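Local coordinates for protein glucose-6-phosphate isomerase (Thermus thermophilus, PDB 1ZZG) that probably catalyses the reversible isomerization of glucose 6-phosphate to fructose 6-phosphate, a step shared by glycolysis and gluconeogenesis, at residues L254-D266 and R278-K290. Numbering follows the deposited sequence.
Sequences LSHLPSWFVQLHD and RVGTTAVPALGPK
Ala-283 buries more surface than any other residue where helix 257-266 runs antiparallel (173°) over strand 282-287, the axes 7.6 Å apart. Its CB fits among Phe-261, Val-262, His-265 and Asp-266, lying 3.7 Å from His-265 CD2. Two polar links fix this end. His-265 NE2 and Thr-281 OG1 share a hydrogen bond of 2.7 Å at the ring edge, near the imidazole plane; with CG anti to the backbone N (chi1 -177°), the ring extends to the hydroxyl. Asp-266 OD1 accepts Ala-283 N through its syn lone pair, at 3.2 Å and 160°. Replacing His-265 by an alanine is likely to leave the Thr-281 hydroxyl without this partner and the Ala-283 methyl less covered. Further along, Val-262 CG2 rests on Pro-285 CD. At the opposite end the backbones stand farther apart, Ser-255 and Leu-287 CA atoms being 6.7 Å apart, and both residues are partly exposed; Leu-287 reaches over, CD1 against Ser-255 CB (3.7 Å) and CD2 on Pro-258 CG. Asp-266 lies about 5 Å, side chain to side chain, from Glu-267, the predicted proton donor, placing the contact beside the probable active site. In this SIS-family sheet, strand 278-287 pairs in parallel with strand 244-249, and helix 371-391 packs against Leu-257, Trp-260 and Leu-264.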
loop_
_atom_site.group_PDB
_atom_site.type_symbol
_atom_site.label_atom_id
_atom_site.label_comp_id
_atom_site.label_asym_id
_atom_site.label_seq_id
_atom_site.Cartn_x
_atom_site.Cartn_y
_atom_site.Cartn_z
ATOM N N LEU A 254 -10.497 5.831 -0.994
ATOM C CA LEU A 254 -9.738 5.508 -2.203
ATOM C C LEU A 254 -8.321 5.032 -1.874
ATOM O O LEU A 254 -7.418 5.159 -2.696
ATOM C CB LEU A 254 -9.638 6.734 -3.111
ATOM C CG LEU A 254 -10.877 7.223 -3.860
ATOM C CD1 LEU A 254 -10.506 8.458 -4.671
ATOM C CD2 LEU A 254 -11.402 6.124 -4.781
ATOM N N SER A 255 -8.126 4.483 -0.680
ATOM C CA SER A 255 -6.800 4.020 -0.263
ATOM C C SER A 255 -6.179 2.952 -1.169
ATOM O O SER A 255 -4.970 2.742 -1.144
ATOM C CB SER A 255 -6.862 3.480 1.169
ATOM O OG SER A 255 -7.587 2.269 1.226
ATOM N N HIS A 256 -6.997 2.270 -1.962
ATOM C CA HIS A 256 -6.472 1.224 -2.834
ATOM C C HIS A 256 -6.316 1.659 -4.290
ATOM O O HIS A 256 -5.863 0.874 -5.130
ATOM C CB HIS A 256 -7.358 -0.019 -2.734
ATOM C CG HIS A 256 -7.297 -0.683 -1.393
ATOM N ND1 HIS A 256 -6.326 -1.604 -1.064
ATOM C CD2 HIS A 256 -8.033 -0.497 -0.272
ATOM C CE1 HIS A 256 -6.463 -1.954 0.202
ATOM N NE2 HIS A 256 -7.492 -1.296 0.706
ATOM N N LEU A 257 -6.681 2.906 -4.587
ATOM C CA LEU A 257 -6.564 3.410 -5.948
ATOM C C LEU A 257 -5.102 3.557 -6.374
ATOM O O LEU A 257 -4.745 3.200 -7.499
ATOM C CB LEU A 257 -7.281 4.760 -6.102
ATOM C CG LEU A 257 -7.345 5.290 -7.543
ATOM C CD1 LEU A 257 -8.127 4.318 -8.413
ATOM C CD2 LEU A 257 -8.022 6.651 -7.577
ATOM N N PRO A 258 -4.232 4.085 -5.488
ATOM C CA PRO A 258 -2.827 4.228 -5.895
ATOM C C PRO A 258 -2.199 2.928 -6.401
ATOM O O PRO A 258 -1.477 2.937 -7.396
ATOM C CB PRO A 258 -2.155 4.758 -4.629
ATOM C CG PRO A 258 -3.245 5.604 -4.022
ATOM C CD PRO A 258 -4.449 4.682 -4.156
ATOM N N SER A 259 -2.478 1.815 -5.727
ATOM C CA SER A 259 -1.922 0.531 -6.149
ATOM C C SER A 259 -2.394 0.174 -7.549
ATOM O O SER A 259 -1.629 -0.363 -8.354
ATOM C CB SER A 259 -2.318 -0.583 -5.181
ATOM O OG SER A 259 -1.628 -0.461 -3.956
ATOM N N TRP A 260 -3.658 0.462 -7.831
ATOM C CA TRP A 260 -4.225 0.186 -9.150
ATOM C C TRP A 260 -3.485 1.007 -10.208
ATOM O O TRP A 260 -3.154 0.500 -11.287
ATOM C CB TRP A 260 -5.713 0.547 -9.172
ATOM C CG TRP A 260 -6.327 0.491 -10.539
ATOM C CD1 TRP A 260 -6.765 -0.622 -11.206
ATOM C CD2 TRP A 260 -6.532 1.597 -11.424
ATOM N NE1 TRP A 260 -7.231 -0.274 -12.456
ATOM C CE2 TRP A 260 -7.099 1.082 -12.615
ATOM C CE3 TRP A 260 -6.294 2.977 -11.325
ATOM C CZ2 TRP A 260 -7.429 1.900 -13.703
ATOM C CZ3 TRP A 260 -6.625 3.795 -12.411
ATOM C CH2 TRP A 260 -7.186 3.250 -13.584
ATOM N N PHE A 261 -3.224 2.275 -9.902
ATOM C CA PHE A 261 -2.526 3.138 -10.853
ATOM C C PHE A 261 -1.088 2.690 -11.077
ATOM O O PHE A 261 -0.568 2.754 -12.198
ATOM C CB PHE A 261 -2.515 4.593 -10.382
ATOM C CG PHE A 261 -1.714 5.494 -11.282
ATOM C CD1 PHE A 261 -2.170 5.801 -12.565
ATOM C CD2 PHE A 261 -0.464 5.961 -10.888
ATOM C CE1 PHE A 261 -1.388 6.554 -13.444
ATOM C CE2 PHE A 261 0.326 6.712 -11.755
ATOM C CZ PHE A 261 -0.138 7.008 -13.038
ATOM N N VAL A 262 -0.436 2.246 -10.006
ATOM C CA VAL A 262 0.939 1.782 -10.114
ATOM C C VAL A 262 1.049 0.631 -11.124
ATOM O O VAL A 262 1.964 0.623 -11.947
ATOM C CB VAL A 262 1.492 1.362 -8.730
ATOM C CG1 VAL A 262 2.857 0.709 -8.884
ATOM C CG2 VAL A 262 1.623 2.593 -7.840
ATOM N N GLN A 263 0.129 -0.333 -11.074
ATOM C CA GLN A 263 0.176 -1.420 -12.050
ATOM C C GLN A 263 -0.121 -0.869 -13.439
ATOM O O GLN A 263 0.539 -1.224 -14.414
ATOM C CB GLN A 263 -0.847 -2.527 -11.762
ATOM C CG GLN A 263 -1.011 -3.441 -12.982
ATOM C CD GLN A 263 -1.927 -4.628 -12.769
ATOM O OE1 GLN A 263 -2.924 -4.539 -12.062
ATOM N NE2 GLN A 263 -1.604 -5.747 -13.412
ATOM N N LEU A 264 -1.142 -0.024 -13.533
ATOM C CA LEU A 264 -1.513 0.556 -14.818
ATOM C C LEU A 264 -0.321 1.271 -15.454
ATOM O O LEU A 264 0.016 1.037 -16.614
ATOM C CB LEU A 264 -2.655 1.558 -14.646
ATOM C CG LEU A 264 -3.011 2.323 -15.930
ATOM C CD1 LEU A 264 -3.583 1.349 -16.961
ATOM C CD2 LEU A 264 -4.004 3.432 -15.631
ATOM N N HIS A 265 0.311 2.146 -14.680
ATOM C CA HIS A 265 1.445 2.922 -15.171
ATOM C C HIS A 265 2.704 2.092 -15.447
ATOM O O HIS A 265 3.227 2.091 -16.566
ATOM C CB HIS A 265 1.777 4.031 -14.169
ATOM C CG HIS A 265 2.889 4.928 -14.613
ATOM N ND1 HIS A 265 2.704 5.950 -15.518
ATOM C CD2 HIS A 265 4.205 4.940 -14.293
ATOM C CE1 HIS A 265 3.860 6.556 -15.736
ATOM N NE2 HIS A 265 4.786 5.962 -15.004
ATOM N N ASP A 266 3.180 1.398 -14.419
ATOM C CA ASP A 266 4.382 0.564 -14.495
ATOM C C ASP A 266 4.350 -0.529 -15.563
ATOM O O ASP A 266 5.232 -0.603 -16.408
ATOM C CB ASP A 266 4.634 -0.109 -13.141
ATOM C CG ASP A 266 5.256 0.821 -12.116
ATOM O OD1 ASP A 266 5.231 2.056 -12.311
ATOM O OD2 ASP A 266 5.764 0.300 -11.095
ATOM N N ARG A 278 15.289 1.125 -23.036
ATOM C CA ARG A 278 14.464 0.867 -21.860
ATOM C C ARG A 278 13.833 2.180 -21.416
ATOM O O ARG A 278 14.540 3.153 -21.164
ATOM C CB ARG A 278 15.318 0.322 -20.715
ATOM C CG ARG A 278 15.843 -1.088 -20.900
ATOM C CD ARG A 278 16.820 -1.397 -19.778
ATOM N NE ARG A 278 17.251 -2.789 -19.751
ATOM C CZ ARG A 278 16.840 -3.681 -18.855
ATOM N NH1 ARG A 278 15.980 -3.327 -17.910
ATOM N NH2 ARG A 278 17.304 -4.921 -18.896
ATOM N N VAL A 279 12.510 2.223 -21.326
ATOM C CA VAL A 279 11.856 3.451 -20.901
ATOM C C VAL A 279 10.846 3.191 -19.793
ATOM O O VAL A 279 10.569 2.040 -19.447
ATOM C CB VAL A 279 11.149 4.157 -22.084
ATOM C CG1 VAL A 279 12.150 4.393 -23.212
ATOM C CG2 VAL A 279 9.964 3.336 -22.567
ATOM N N GLY A 280 10.317 4.272 -19.231
ATOM C CA GLY A 280 9.330 4.158 -18.167
ATOM C C GLY A 280 9.750 4.827 -16.870
ATOM O O GLY A 280 10.934 4.834 -16.517
ATOM N N THR A 281 8.785 5.404 -16.161
ATOM C CA THR A 281 9.075 6.050 -14.892
ATOM C C THR A 281 8.494 5.181 -13.784
ATOM O O THR A 281 7.567 4.404 -14.014
ATOM C CB THR A 281 8.473 7.470 -14.814
ATOM O OG1 THR A 281 7.049 7.402 -14.962
ATOM C CG2 THR A 281 9.059 8.359 -15.918
ATOM N N THR A 282 9.050 5.310 -12.587
ATOM C CA THR A 282 8.599 4.530 -11.450
ATOM C C THR A 282 7.457 5.203 -10.699
ATOM O O THR A 282 7.650 6.238 -10.059
ATOM C CB THR A 282 9.764 4.279 -10.479
ATOM O OG1 THR A 282 10.847 3.673 -11.196
ATOM C CG2 THR A 282 9.323 3.347 -9.341
ATOM N N ALA A 283 6.267 4.613 -10.785
ATOM C CA ALA A 283 5.103 5.146 -10.092
ATOM C C ALA A 283 5.218 4.786 -8.610
ATOM O O ALA A 283 5.448 3.626 -8.262
ATOM C CB ALA A 283 3.818 4.562 -10.676
ATOM N N VAL A 284 5.055 5.790 -7.753
ATOM C CA VAL A 284 5.143 5.613 -6.305
ATOM C C VAL A 284 3.808 6.005 -5.685
ATOM O O VAL A 284 3.366 7.146 -5.816
ATOM C CB VAL A 284 6.267 6.498 -5.710
ATOM C CG1 VAL A 284 6.338 6.315 -4.203
ATOM C CG2 VAL A 284 7.598 6.141 -6.343
ATOM N N PRO A 285 3.145 5.060 -4.995
ATOM C CA PRO A 285 1.847 5.324 -4.363
ATOM C C PRO A 285 1.954 6.130 -3.065
ATOM O O PRO A 285 2.907 5.974 -2.304
ATOM C CB PRO A 285 1.300 3.920 -4.121
ATOM C CG PRO A 285 2.560 3.158 -3.749
ATOM C CD PRO A 285 3.579 3.668 -4.762
ATOM N N ALA A 286 0.969 6.990 -2.824
ATOM C CA ALA A 286 0.930 7.796 -1.611
ATOM C C ALA A 286 -0.508 8.140 -1.276
ATOM O O ALA A 286 -1.372 8.192 -2.157
ATOM C CB ALA A 286 1.741 9.069 -1.789
ATOM N N LEU A 287 -0.762 8.362 0.007
ATOM C CA LEU A 287 -2.092 8.715 0.470
ATOM C C LEU A 287 -1.994 9.962 1.334
ATOM O O LEU A 287 -1.035 10.129 2.082
ATOM C CB LEU A 287 -2.703 7.571 1.289
ATOM C CG LEU A 287 -3.039 6.275 0.542
ATOM C CD1 LEU A 287 -3.600 5.246 1.530
ATOM C CD2 LEU A 287 -4.051 6.565 -0.560
ATOM N N GLY A 288 -2.987 10.834 1.221
ATOM C CA GLY A 288 -2.995 12.048 2.015
ATOM C C GLY A 288 -4.123 11.986 3.020
ATOM O O GLY A 288 -5.207 11.478 2.707
ATOM N N PRO A 289 -3.912 12.506 4.239
ATOM C CA PRO A 289 -2.686 13.148 4.728
ATOM C C PRO A 289 -1.624 12.249 5.379
ATOM O O PRO A 289 -0.537 12.730 5.710
ATOM C CB PRO A 289 -3.223 14.169 5.721
ATOM C CG PRO A 289 -4.334 13.399 6.368
ATOM C CD PRO A 289 -5.027 12.733 5.179
ATOM N N LYS A 290 -1.910 10.958 5.554
ATOM C CA LYS A 290 -0.949 10.075 6.222
ATOM C C LYS A 290 0.483 10.123 5.673
ATOM O O LYS A 290 1.448 10.009 6.434
ATOM C CB LYS A 290 -1.455 8.617 6.246
ATOM C CG LYS A 290 -1.355 7.873 4.918
ATOM C CD LYS A 290 -1.892 6.441 5.028
ATOM C CE LYS A 290 -3.389 6.427 5.330
ATOM N NZ LYS A 290 -3.990 5.057 5.322
#